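Local coordinates for protein multiheme cytochrome cf (Carboxydothermus ferrireducens DSM 11255, PDB 6QVM) that probably passes electrons through its eleven hemes to insoluble extracellular iron(III) while held in the S-layer by a binding domain, at residues Gln130-Phe135 / Gly178-Arg183; Glu400-Ile403 / Gly408-Tyr411; Ser430-His435 / Val462-Phe467. All coordinates share one frame; numbering follows the deposited sequence.

Contact 1 of 3, residues Gln130-Phe135 / Gly178-Arg183; sequences QRLAYF and GYLSAR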
loop_
_atom_site.group_PDB
_atom_site.type_symbol
_atom_site.label_atom_id
_atom_site.label_comp_id
_atom_site.label_asym_id
_atom_site.label_seq_id
_atom_site.Cartn_x
_atom_site.Cartn_y
_atom_site.Cartn_z
ATOM N N GLN A 130 26.209 -13.532 -41.299
ATOM C CA GLN A 130 26.952 -14.504 -40.508
ATOM C C GLN A 130 26.832 -14.219 -39.017
ATOM O O GLN A 130 26.765 -15.154 -38.215
ATOM C CB GLN A 130 28.420 -14.541 -40.937
ATOM C CG GLN A 130 29.210 -13.272 -40.638
ATOM C CD GLN A 130 30.654 -13.371 -41.071
ATOM O OE1 GLN A 130 31.385 -14.263 -40.640
ATOM N NE2 GLN A 130 31.073 -12.461 -41.941
ATOM N N ARG A 131 26.783 -12.947 -38.621
ATOM C CA ARG A 131 26.653 -12.673 -37.197
ATOM C C ARG A 131 25.205 -12.744 -36.732
ATOM O O ARG A 131 24.955 -12.929 -35.537
ATOM C CB ARG A 131 27.291 -11.328 -36.853
ATOM C CG ARG A 131 28.676 -11.526 -36.242
ATOM C CD ARG A 131 29.434 -10.262 -35.927
ATOM N NE ARG A 131 29.111 -9.685 -34.620
ATOM C CZ ARG A 131 29.336 -10.278 -33.445
ATOM N NH1 ARG A 131 29.028 -9.658 -32.315
ATOM N NH2 ARG A 131 29.866 -11.490 -33.389
ATOM N N LEU A 132 24.243 -12.618 -37.649
ATOM C CA LEU A 132 22.873 -12.981 -37.307
ATOM C C LEU A 132 22.778 -14.463 -36.973
ATOM O O LEU A 132 22.082 -14.850 -36.029
ATOM C CB LEU A 132 21.921 -12.632 -38.448
ATOM C CG LEU A 132 20.481 -13.133 -38.270
ATOM C CD1 LEU A 132 19.811 -12.446 -37.083
ATOM C CD2 LEU A 132 19.664 -12.943 -39.541
ATOM N N ALA A 133 23.469 -15.309 -37.744
ATOM C CA ALA A 133 23.485 -16.737 -37.449
ATOM C C ALA A 133 24.164 -17.021 -36.115
ATOM O O ALA A 133 23.792 -17.973 -35.420
ATOM C CB ALA A 133 24.179 -17.499 -38.577
ATOM N N TYR A 134 25.155 -16.209 -35.744
ATOM C CA TYR A 134 25.816 -16.365 -34.452
ATOM C C TYR A 134 24.892 -15.950 -33.313
ATOM O O TYR A 134 24.644 -16.728 -32.383
ATOM C CB TYR A 134 27.107 -15.548 -34.437
ATOM C CG TYR A 134 27.845 -15.539 -33.116
ATOM C CD1 TYR A 134 28.382 -16.709 -32.587
ATOM C CD2 TYR A 134 28.033 -14.353 -32.413
ATOM C CE1 TYR A 134 29.072 -16.698 -31.385
ATOM C CE2 TYR A 134 28.719 -14.330 -31.214
ATOM C CZ TYR A 134 29.237 -15.503 -30.705
ATOM O OH TYR A 134 29.920 -15.479 -29.510
ATOM N N PHE A 135 24.366 -14.719 -33.377
ATOM C CA PHE A 135 23.418 -14.251 -32.369
ATOM C C PHE A 135 22.251 -15.218 -32.226
ATOM O O PHE A 135 21.742 -15.433 -31.120
ATOM C CB PHE A 135 22.894 -12.858 -32.725
ATOM C CG PHE A 135 23.930 -11.786 -32.683
ATOM C CD1 PHE A 135 25.034 -11.897 -31.855
ATOM C CD2 PHE A 135 23.794 -10.655 -33.464
ATOM C CE1 PHE A 135 25.991 -10.893 -31.817
ATOM C CE2 PHE A 135 24.748 -9.643 -33.425
ATOM C CZ PHE A 135 25.847 -9.766 -32.602
ATOM N N GLY A 178 16.740 -24.016 -41.508
ATOM C CA GLY A 178 15.814 -23.190 -42.252
ATOM C C GLY A 178 15.641 -21.780 -41.734
ATOM O O GLY A 178 14.777 -21.054 -42.238
ATOM N N TYR A 179 16.438 -21.359 -40.749
ATOM C CA TYR A 179 16.337 -19.987 -40.255
ATOM C C TYR A 179 16.894 -18.991 -41.266
ATOM O O TYR A 179 16.368 -17.882 -41.407
ATOM C CB TYR A 179 17.065 -19.860 -38.920
ATOM C CG TYR A 179 16.550 -20.790 -37.845
ATOM C CD1 TYR A 179 15.189 -21.036 -37.702
ATOM C CD2 TYR A 179 17.426 -21.428 -36.976
ATOM C CE1 TYR A 179 14.717 -21.889 -36.722
ATOM C CE2 TYR A 179 16.966 -22.283 -35.991
ATOM C CZ TYR A 179 15.611 -22.508 -35.868
ATOM O OH TYR A 179 15.149 -23.356 -34.891
ATOM N N LEU A 180 17.965 -19.363 -41.962
ATOM C CA LEU A 180 18.513 -18.598 -43.071
ATOM C C LEU A 180 18.595 -19.501 -44.294
ATOM O O LEU A 180 18.495 -20.727 -44.193
ATOM C CB LEU A 180 19.894 -18.025 -42.725
ATOM C CG LEU A 180 19.970 -17.003 -41.588
ATOM C CD1 LEU A 180 21.371 -16.965 -40.987
ATOM C CD2 LEU A 180 19.565 -15.621 -42.080
ATOM N N SER A 181 18.800 -18.895 -45.458
ATOM C CA SER A 181 18.792 -19.637 -46.704
ATOM C C SER A 181 20.145 -19.545 -47.391
ATOM O O SER A 181 20.960 -18.663 -47.102
ATOM C CB SER A 181 17.697 -19.122 -47.649
ATOM O OG SER A 181 17.912 -17.760 -47.979
ATOM N N ALA A 182 20.373 -20.483 -48.301
ATOM C CA ALA A 182 21.471 -20.417 -49.250
ATOM C C ALA A 182 20.912 -20.139 -50.639
ATOM O O ALA A 182 19.698 -20.159 -50.854
ATOM C CB ALA A 182 22.281 -21.717 -49.243
ATOM N N ARG A 183 21.804 -19.879 -51.589
ATOM C CA ARG A 183 21.406 -19.702 -52.977
ATOM C C ARG A 183 22.199 -20.645 -53.864
ATOM O O ARG A 183 23.392 -20.873 -53.644
ATOM C CB ARG A 183 21.589 -18.258 -53.452
ATOM C CG ARG A 183 22.790 -17.567 -52.900
ATOM C CD ARG A 183 22.882 -16.114 -53.433
ATOM N NE ARG A 183 23.367 -16.125 -54.803
ATOM C CZ ARG A 183 24.652 -15.997 -55.135
ATOM N NH1 ARG A 183 24.996 -16.053 -56.416
ATOM N NH2 ARG A 183 25.605 -15.902 -54.196
#
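Leu180 sets its two methyls over one flank of the helix at Gln130-Phe135. One branch, CD1, lies against Ala133, with CD1 of Leu180 3.7 Å from CB of Ala133. The same methyl also reaches the backbone, at 4.1 Å from CA of Ala133. The other branch turns to Leu132, and the CD2 atoms of Leu180 and Leu132 meet methyl to methyl at 3.7 Å. The forked end of Leu180 therefore spans two successive residues of the helix. Leu132 holds its CG anti to the backbone N (chi1 173°), which carries its branches out toward Leu180. The two leucine side chains are inclined to each other rather than aligned. Ala133 adds little bulk, so Leu180 can come close to the helix backbone. Even so, the CA atoms of Ala133 and Leu180 stay 7.7 Å apart, and the area buried between the segments is only 115 Å².

Gly178 lies just before the contact, where helix 165-176 ends in a Schellman motif (phi 82°). One helical residue, Tyr179, follows, and the chain becomes extended from Leu180 on. The helix at 130-135 keeps its regular backbone bonds, including Tyr134 N to Gln130 O at 3.1 Å. Neighbouring helices complete the apolar core: Leu132 also touches Phe109 and Ala205, Ala133 touches Leu171, and Leu180 touches Ala174. This small bundle of helices and loops is consistent with the S-layer binding domain, and the contact joins helix 129-139 to the exit of helix 165-176.

All three touching residues are buried and purely apolar across the interface. A directional bond comes from just outside, where Lys129 NZ donates to Ser181 O. Between these two segments the contact rests on apolar packing, which probably owes its stability to exclusion of water.

Contact 2 of 3, residues Glu400-Ile403 / Gly408-Tyr411; sequences EYAI and GTVY. With NGA (2-acetamido-2-deoxy-beta-D-galactopyranose), chain D; NGA (2-acetamido-2-deoxy-beta-D-galactopyranose), chain B.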
loop_
_atom_site.group_PDB
_atom_site.type_symbol
_atom_site.label_atom_id
_atom_site.label_comp_id
_atom_site.label_asym_id
_atom_site.label_seq_id
_atom_site.Cartn_x
_atom_site.Cartn_y
_atom_site.Cartn_z
ATOM N N GLU A 400 -15.275 -5.011 19.211
ATOM C CA GLU A 400 -16.253 -4.927 20.287
ATOM C C GLU A 400 -15.544 -5.144 21.618
ATOM O O GLU A 400 -14.832 -6.139 21.791
ATOM C CB GLU A 400 -17.350 -5.974 20.083
ATOM C CG GLU A 400 -18.428 -6.003 21.153
ATOM C CD GLU A 400 -19.477 -7.072 20.884
ATOM O OE1 GLU A 400 -20.582 -6.994 21.468
ATOM O OE2 GLU A 400 -19.189 -7.987 20.079
ATOM N N TYR A 401 -15.738 -4.215 22.551
ATOM C CA TYR A 401 -14.992 -4.188 23.802
ATOM C C TYR A 401 -15.899 -4.482 24.985
ATOM O O TYR A 401 -17.022 -3.973 25.065
ATOM C CB TYR A 401 -14.346 -2.823 24.051
ATOM C CG TYR A 401 -13.679 -2.163 22.873
ATOM C CD1 TYR A 401 -13.018 -2.905 21.901
ATOM C CD2 TYR A 401 -13.701 -0.783 22.743
ATOM C CE1 TYR A 401 -12.411 -2.288 20.824
ATOM C CE2 TYR A 401 -13.094 -0.158 21.681
ATOM C CZ TYR A 401 -12.447 -0.912 20.721
ATOM O OH TYR A 401 -11.847 -0.277 19.657
ATOM N N ALA A 402 -15.391 -5.281 25.915
ATOM C CA ALA A 402 -15.923 -5.371 27.270
ATOM C C ALA A 402 -14.897 -4.690 28.174
ATOM O O ALA A 402 -13.875 -5.287 28.532
ATOM C CB ALA A 402 -16.179 -6.820 27.683
ATOM N N ILE A 403 -15.151 -3.431 28.513
ATOM C CA ILE A 403 -14.264 -2.695 29.407
ATOM C C ILE A 403 -14.518 -3.170 30.834
ATOM O O ILE A 403 -15.650 -3.107 31.325
ATOM C CB ILE A 403 -14.482 -1.183 29.277
ATOM C CG1 ILE A 403 -14.390 -0.756 27.806
ATOM C CG2 ILE A 403 -13.462 -0.428 30.117
ATOM C CD1 ILE A 403 -14.745 0.699 27.564
ATOM N N GLY A 408 -22.188 -3.994 29.974
ATOM C CA GLY A 408 -22.433 -3.806 28.560
ATOM C C GLY A 408 -21.162 -3.966 27.744
ATOM O O GLY A 408 -20.062 -4.144 28.266
ATOM N N THR A 409 -21.325 -3.912 26.425
ATOM C CA THR A 409 -20.191 -3.887 25.518
ATOM C C THR A 409 -20.364 -2.749 24.522
ATOM O O THR A 409 -21.463 -2.219 24.338
ATOM C CB THR A 409 -20.012 -5.215 24.769
ATOM O OG1 THR A 409 -21.106 -5.420 23.865
ATOM C CG2 THR A 409 -19.918 -6.383 25.736
ATOM N N VAL A 410 -19.255 -2.360 23.894
ATOM C CA VAL A 410 -19.231 -1.162 23.067
ATOM C C VAL A 410 -18.318 -1.418 21.879
ATOM O O VAL A 410 -17.342 -2.167 21.972
ATOM C CB VAL A 410 -18.760 0.060 23.890
ATOM C CG1 VAL A 410 -17.275 0.297 23.708
ATOM C CG2 VAL A 410 -19.572 1.308 23.551
ATOM N N TYR A 411 -18.655 -0.813 20.744
ATOM C CA TYR A 411 -17.838 -0.902 19.544
ATOM C C TYR A 411 -16.896 0.293 19.471
ATOM O O TYR A 411 -17.298 1.428 19.753
ATOM C CB TYR A 411 -18.709 -0.945 18.280
ATOM C CG TYR A 411 -19.545 -2.202 18.092
ATOM C CD1 TYR A 411 -18.970 -3.395 17.669
ATOM C CD2 TYR A 411 -20.917 -2.182 18.315
ATOM C CE1 TYR A 411 -19.737 -4.537 17.495
ATOM C CE2 TYR A 411 -21.690 -3.315 18.143
ATOM C CZ TYR A 411 -21.097 -4.488 17.731
ATOM O OH TYR A 411 -21.858 -5.621 17.561
HETATM C C1 NGA D . -21.563 -6.923 17.883
HETATM C C2 NGA D . -22.580 -7.941 18.402
HETATM C C3 NGA D . -21.997 -9.366 18.346
HETATM C C4 NGA D . -21.488 -9.588 16.925
HETATM C C5 NGA D . -20.540 -8.487 16.459
HETATM C C6 NGA D . -20.124 -8.683 15.005
HETATM C C7 NGA D . -24.060 -6.680 19.906
HETATM C C8 NGA D . -24.927 -6.368 18.716
HETATM N N2 NGA D . -22.990 -7.462 19.716
HETATM O O3 NGA D . -22.906 -10.422 18.677
HETATM O O4 NGA D . -22.591 -9.597 16.050
HETATM O O5 NGA D . -21.160 -7.228 16.569
HETATM O O6 NGA D . -19.279 -9.809 14.913
HETATM O O7 NGA D . -24.358 -6.214 21.008
HETATM C C1 NGA B . -23.144 -10.411 20.118
HETATM C C2 NGA B . -24.336 -11.286 20.585
HETATM C C3 NGA B . -24.566 -10.631 21.948
HETATM C C4 NGA B . -23.338 -10.817 22.811
HETATM C C5 NGA B . -22.091 -10.306 22.122
HETATM C C6 NGA B . -20.860 -10.608 22.962
HETATM C C7 NGA B . -25.999 -12.316 18.998
HETATM C C8 NGA B . -26.887 -11.994 17.818
HETATM N N2 NGA B . -25.431 -11.256 19.621
HETATM O O3 NGA B . -25.472 -11.134 22.864
HETATM O O4 NGA B . -23.204 -12.195 23.074
HETATM O O5 NGA B . -22.019 -10.907 20.841
HETATM O O6 NGA B . -19.795 -9.993 22.286
HETATM O O7 NGA B . -25.859 -13.504 19.321
#
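Glu400 and Tyr411 pack closely, with CB of Glu400 3.8 Å from CE1 of Tyr411. The extended Glu400 chain, its CG anti to the backbone N (chi1 179°), then carries the carboxylate past the ring to a glycan. Tyr411 is O-glycosylated: its OH is bonded to C1 of the chain D sugar at 1.4 Å. OE1 of Glu400 is gripped twice. Thr409 OG1 donates to its anti lone pair at 2.9 Å, and N2 of the chain D sugar donates at 3.0 Å. OE2 takes a weak bond from O6 of the chain B sugar. The carboxylate thus ties the glycan to the strand beside its attachment point.

The two strands form an antiparallel beta hairpin, and 410-411 is an outermost strand of its sheet. Within the hairpin, Tyr401 and Val410 are a hydrogen-bonded pair. Tyr401 N reaches Val410 O at 2.7 Å and nearly straight (169°), and Val410 N returns to Tyr401 O at 3.0 Å. On their face, CD2 of Tyr401 meets CG1 of Val410, while the Tyr401 OH bonds to Glu396 O.

Toward the turn the fit slackens. CB of Ala402 and CG2 of Thr409 are 4.2 Å apart, and Gly408 and Thr409 are exposed to solvent.

Contact 3 of 3, residues Ser430-His435 / Val462-Phe467; sequences SCLECH and VKLSDF. With HEC (heme c), chain K.
Leu432 makes both apolar contacts between the two segments, one with each of its end methyls. CD2 meets CD1 of Leu464 at 3.9 Å, and these two side chains cross at about a right angle. CD1 of Leu432 sits near the Phe467 ring, 3.6 Å from CD2 of Phe467 and 4.0 Å from CE2 of Phe467. The methyl approaches that ring at a slant. Leu464 has its CG anti to the backbone N (chi1 158°), which brings a branch back toward Leu432 although its first side-chain bond does not aim there. Helices 417-422 and 437-449 add to the cluster. Leu418 touches Leu432, Ile421 touches Leu464, and Tyr439 meets the Phe467 ring edge-to-face.

The bonds to heme c come from the same short segment as Leu432. Residues 431-435 are a CXXCH heme-binding motif, and Leu432 is its first variable residue. Cys431 SG is bonded to heme CAB at 1.9 Å, and Cys434 SG to heme CAC at 1.8 Å. His435 NE2 ligates the iron at 2.4 Å. The two thioethers and the iron ligand fix the segment on the heme. Cys431 and His435 both also touch Ile421, while Leu432 faces the other segment.

Hydrogen bonds act inside each segment. In the motif, Cys434 N to Cys431 O and His435 N to Leu432 O are both weak. In 462-467 a turn is closed by a reciprocal pair: Asp466 N donates to Lys463 O at 3.0 Å, and Lys463 N donates to Asp466 OD2 at 3.3 Å. The second donor comes from well above the carboxylate plane, 67° out of it. Leu464 sits within this turn and Phe467 directly follows it.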
loop_
_atom_site.group_PDB
_atom_site.type_symbol
_atom_site.label_atom_id
_atom_site.label_comp_id
_atom_site.label_asym_id
_atom_site.label_seq_id
_atom_site.Cartn_x
_atom_site.Cartn_y
_atom_site.Cartn_z
ATOM N N SER A 430 -22.510 16.335 3.928
ATOM C CA SER A 430 -21.517 17.231 4.518
ATOM C C SER A 430 -20.770 16.572 5.672
ATOM O O SER A 430 -19.611 16.913 5.939
ATOM C CB SER A 430 -22.191 18.519 4.995
ATOM O OG SER A 430 -21.576 19.655 4.412
ATOM N N CYS A 431 -21.402 15.609 6.341
ATOM C CA CYS A 431 -20.845 15.021 7.551
ATOM C C CYS A 431 -19.761 13.988 7.276
ATOM O O CYS A 431 -19.003 13.644 8.190
ATOM C CB CYS A 431 -21.971 14.382 8.365
ATOM S SG CYS A 431 -23.534 15.281 8.271
ATOM N N LEU A 432 -19.669 13.486 6.046
ATOM C CA LEU A 432 -18.725 12.416 5.751
ATOM C C LEU A 432 -17.286 12.914 5.716
ATOM O O LEU A 432 -16.358 12.099 5.679
ATOM C CB LEU A 432 -19.102 11.760 4.428
ATOM C CG LEU A 432 -20.579 11.387 4.328
ATOM C CD1 LEU A 432 -20.963 11.051 2.899
ATOM C CD2 LEU A 432 -20.901 10.232 5.263
ATOM N N GLU A 433 -17.097 14.234 5.720
ATOM C CA GLU A 433 -15.799 14.878 5.854
ATOM C C GLU A 433 -14.968 14.213 6.944
ATOM O O GLU A 433 -13.771 13.971 6.763
ATOM C CB GLU A 433 -15.999 16.368 6.151
ATOM C CG GLU A 433 -14.848 17.026 6.866
ATOM C CD GLU A 433 -14.327 18.232 6.124
ATOM O OE1 GLU A 433 -13.722 18.054 5.045
ATOM O OE2 GLU A 433 -14.536 19.363 6.613
ATOM N N CYS A 434 -15.603 13.886 8.070
ATOM C CA CYS A 434 -14.926 13.251 9.190
ATOM C C CYS A 434 -15.448 11.846 9.481
ATOM O O CYS A 434 -14.973 11.212 10.431
ATOM C CB CYS A 434 -15.057 14.120 10.449
ATOM S SG CYS A 434 -14.705 15.873 10.205
ATOM N N HIS A 435 -16.391 11.328 8.686
ATOM C CA HIS A 435 -17.054 10.077 9.018
ATOM C C HIS A 435 -16.890 8.968 7.979
ATOM O O HIS A 435 -17.259 7.822 8.265
ATOM C CB HIS A 435 -18.558 10.312 9.253
ATOM C CG HIS A 435 -18.875 11.018 10.535
ATOM N ND1 HIS A 435 -19.303 10.353 11.664
ATOM C CD2 HIS A 435 -18.847 12.334 10.863
ATOM C CE1 HIS A 435 -19.520 11.225 12.633
ATOM N NE2 HIS A 435 -19.258 12.436 12.173
ATOM N N VAL A 462 -23.486 13.713 -5.221
ATOM C CA VAL A 462 -23.548 12.414 -4.565
ATOM C C VAL A 462 -24.621 12.401 -3.488
ATOM O O VAL A 462 -24.885 13.409 -2.825
ATOM C CB VAL A 462 -22.178 12.035 -3.962
ATOM C CG1 VAL A 462 -21.264 11.490 -5.041
ATOM C CG2 VAL A 462 -21.543 13.244 -3.283
ATOM N N LYS A 463 -25.244 11.240 -3.328
ATOM C CA LYS A 463 -26.154 10.985 -2.220
ATOM C C LYS A 463 -25.403 10.278 -1.098
ATOM O O LYS A 463 -24.410 9.587 -1.336
ATOM C CB LYS A 463 -27.341 10.137 -2.676
ATOM N N LEU A 464 -25.886 10.470 0.134
ATOM C CA LEU A 464 -25.259 9.853 1.300
ATOM C C LEU A 464 -25.102 8.349 1.131
ATOM O O LEU A 464 -24.153 7.760 1.660
ATOM C CB LEU A 464 -26.088 10.161 2.549
ATOM C CG LEU A 464 -25.934 9.231 3.754
ATOM C CD1 LEU A 464 -24.618 9.480 4.476
ATOM C CD2 LEU A 464 -27.114 9.370 4.705
ATOM N N SER A 465 -26.007 7.717 0.381
ATOM C CA SER A 465 -26.028 6.269 0.235
ATOM C C SER A 465 -24.960 5.726 -0.712
ATOM O O SER A 465 -24.744 4.511 -0.734
ATOM C CB SER A 465 -27.412 5.821 -0.243
ATOM O OG SER A 465 -27.975 6.773 -1.127
ATOM N N ASP A 466 -24.290 6.580 -1.492
ATOM C CA ASP A 466 -23.250 6.089 -2.392
ATOM C C ASP A 466 -22.088 5.471 -1.624
ATOM O O ASP A 466 -21.435 4.542 -2.121
ATOM C CB ASP A 466 -22.733 7.220 -3.283
ATOM C CG ASP A 466 -23.763 7.705 -4.284
ATOM O OD1 ASP A 466 -24.740 6.967 -4.537
ATOM O OD2 ASP A 466 -23.582 8.817 -4.828
ATOM N N PHE A 467 -21.823 5.967 -0.418
ATOM C CA PHE A 467 -20.600 5.678 0.314
ATOM C C PHE A 467 -20.822 4.551 1.315
ATOM O O PHE A 467 -21.891 4.449 1.931
ATOM C CB PHE A 467 -20.095 6.942 1.011
ATOM C CG PHE A 467 -19.838 8.086 0.063
ATOM C CD1 PHE A 467 -18.675 8.126 -0.688
ATOM C CD2 PHE A 467 -20.764 9.106 -0.095
ATOM C CE1 PHE A 467 -18.433 9.167 -1.572
ATOM C CE2 PHE A 467 -20.525 10.155 -0.975
ATOM C CZ PHE A 467 -19.357 10.183 -1.715
HETATM FE FE HEC K . -19.980 14.117 13.655
HETATM C CHA HEC K . -19.721 12.495 16.713
HETATM C CHB HEC K . -23.345 13.346 13.574
HETATM C CHC HEC K . -20.426 16.210 10.929
HETATM C CHD HEC K . -16.650 14.888 13.685
HETATM N NA HEC K . -21.280 13.121 14.911
HETATM C C1A HEC K . -20.964 12.507 16.112
HETATM C C2A HEC K . -22.160 11.873 16.635
HETATM C C3A HEC K . -23.159 12.108 15.760
HETATM C C4A HEC K . -22.624 12.897 14.664
HETATM C CMA HEC K . -24.626 11.634 15.879
HETATM C CAA HEC K . -22.231 11.073 17.964
HETATM C CBA HEC K . -23.032 11.882 18.983
HETATM C CGA HEC K . -22.606 11.595 20.399
HETATM O O1A HEC K . -22.721 12.523 21.240
HETATM O O2A HEC K . -22.156 10.456 20.695
HETATM N NB HEC K . -21.576 14.680 12.478
HETATM C C1B HEC K . -22.882 14.236 12.620
HETATM C C2B HEC K . -23.686 14.871 11.591
HETATM C C3B HEC K . -22.877 15.662 10.858
HETATM C C4B HEC K . -21.540 15.559 11.410
HETATM C CMB HEC K . -25.202 14.643 11.379
HETATM C CAB HEC K . -23.271 16.533 9.637
HETATM C CBB HEC K . -24.240 17.653 10.071
HETATM N NC HEC K . -18.766 15.313 12.517
HETATM C C1C HEC K . -19.150 16.089 11.437
HETATM C C2C HEC K . -17.973 16.742 10.897
HETATM C C3C HEC K . -16.927 16.435 11.697
HETATM C C4C HEC K . -17.408 15.495 12.701
HETATM C CMC HEC K . -18.022 17.744 9.717
HETATM C CAC HEC K . -15.444 16.868 11.556
HETATM C CBC HEC K . -15.260 18.401 11.574
HETATM N ND HEC K . -18.431 13.727 14.985
HETATM C C1D HEC K . -17.130 14.191 14.783
HETATM C C2D HEC K . -16.335 13.824 15.934
HETATM C C3D HEC K . -17.290 13.073 16.885
HETATM C C4D HEC K . -18.569 13.068 16.209
HETATM C CMD HEC K . -14.835 14.132 16.131
HETATM C CAD HEC K . -16.979 12.453 18.272
HETATM C CBD HEC K . -16.645 13.566 19.263
HETATM C CGD HEC K . -16.973 13.175 20.687
HETATM O O1D HEC K . -16.892 11.965 21.037
HETATM O O2D HEC K . -17.307 14.095 21.483
#

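The three contacts follow one another along the chain without overlap. Contact 1 stands far from the others, with its centre about 78 Å from that of contact 2 and about 68 Å from that of contact 3, on the opposite side of the chain's centre. This separation fits a modular protein with a distinct S-layer binding part. Contacts 2 and 3 are neighbours: their centres are about 26 Å apart and their nearest atoms about 12 Å. Both lie among the hemes. The Tyr401 side chain of contact 2 is about 5 Å from a heme c. The Leu432 side chain of contact 3 is about 9 Å from a heme other than the one its segment binds, and His435 also touches a further heme c.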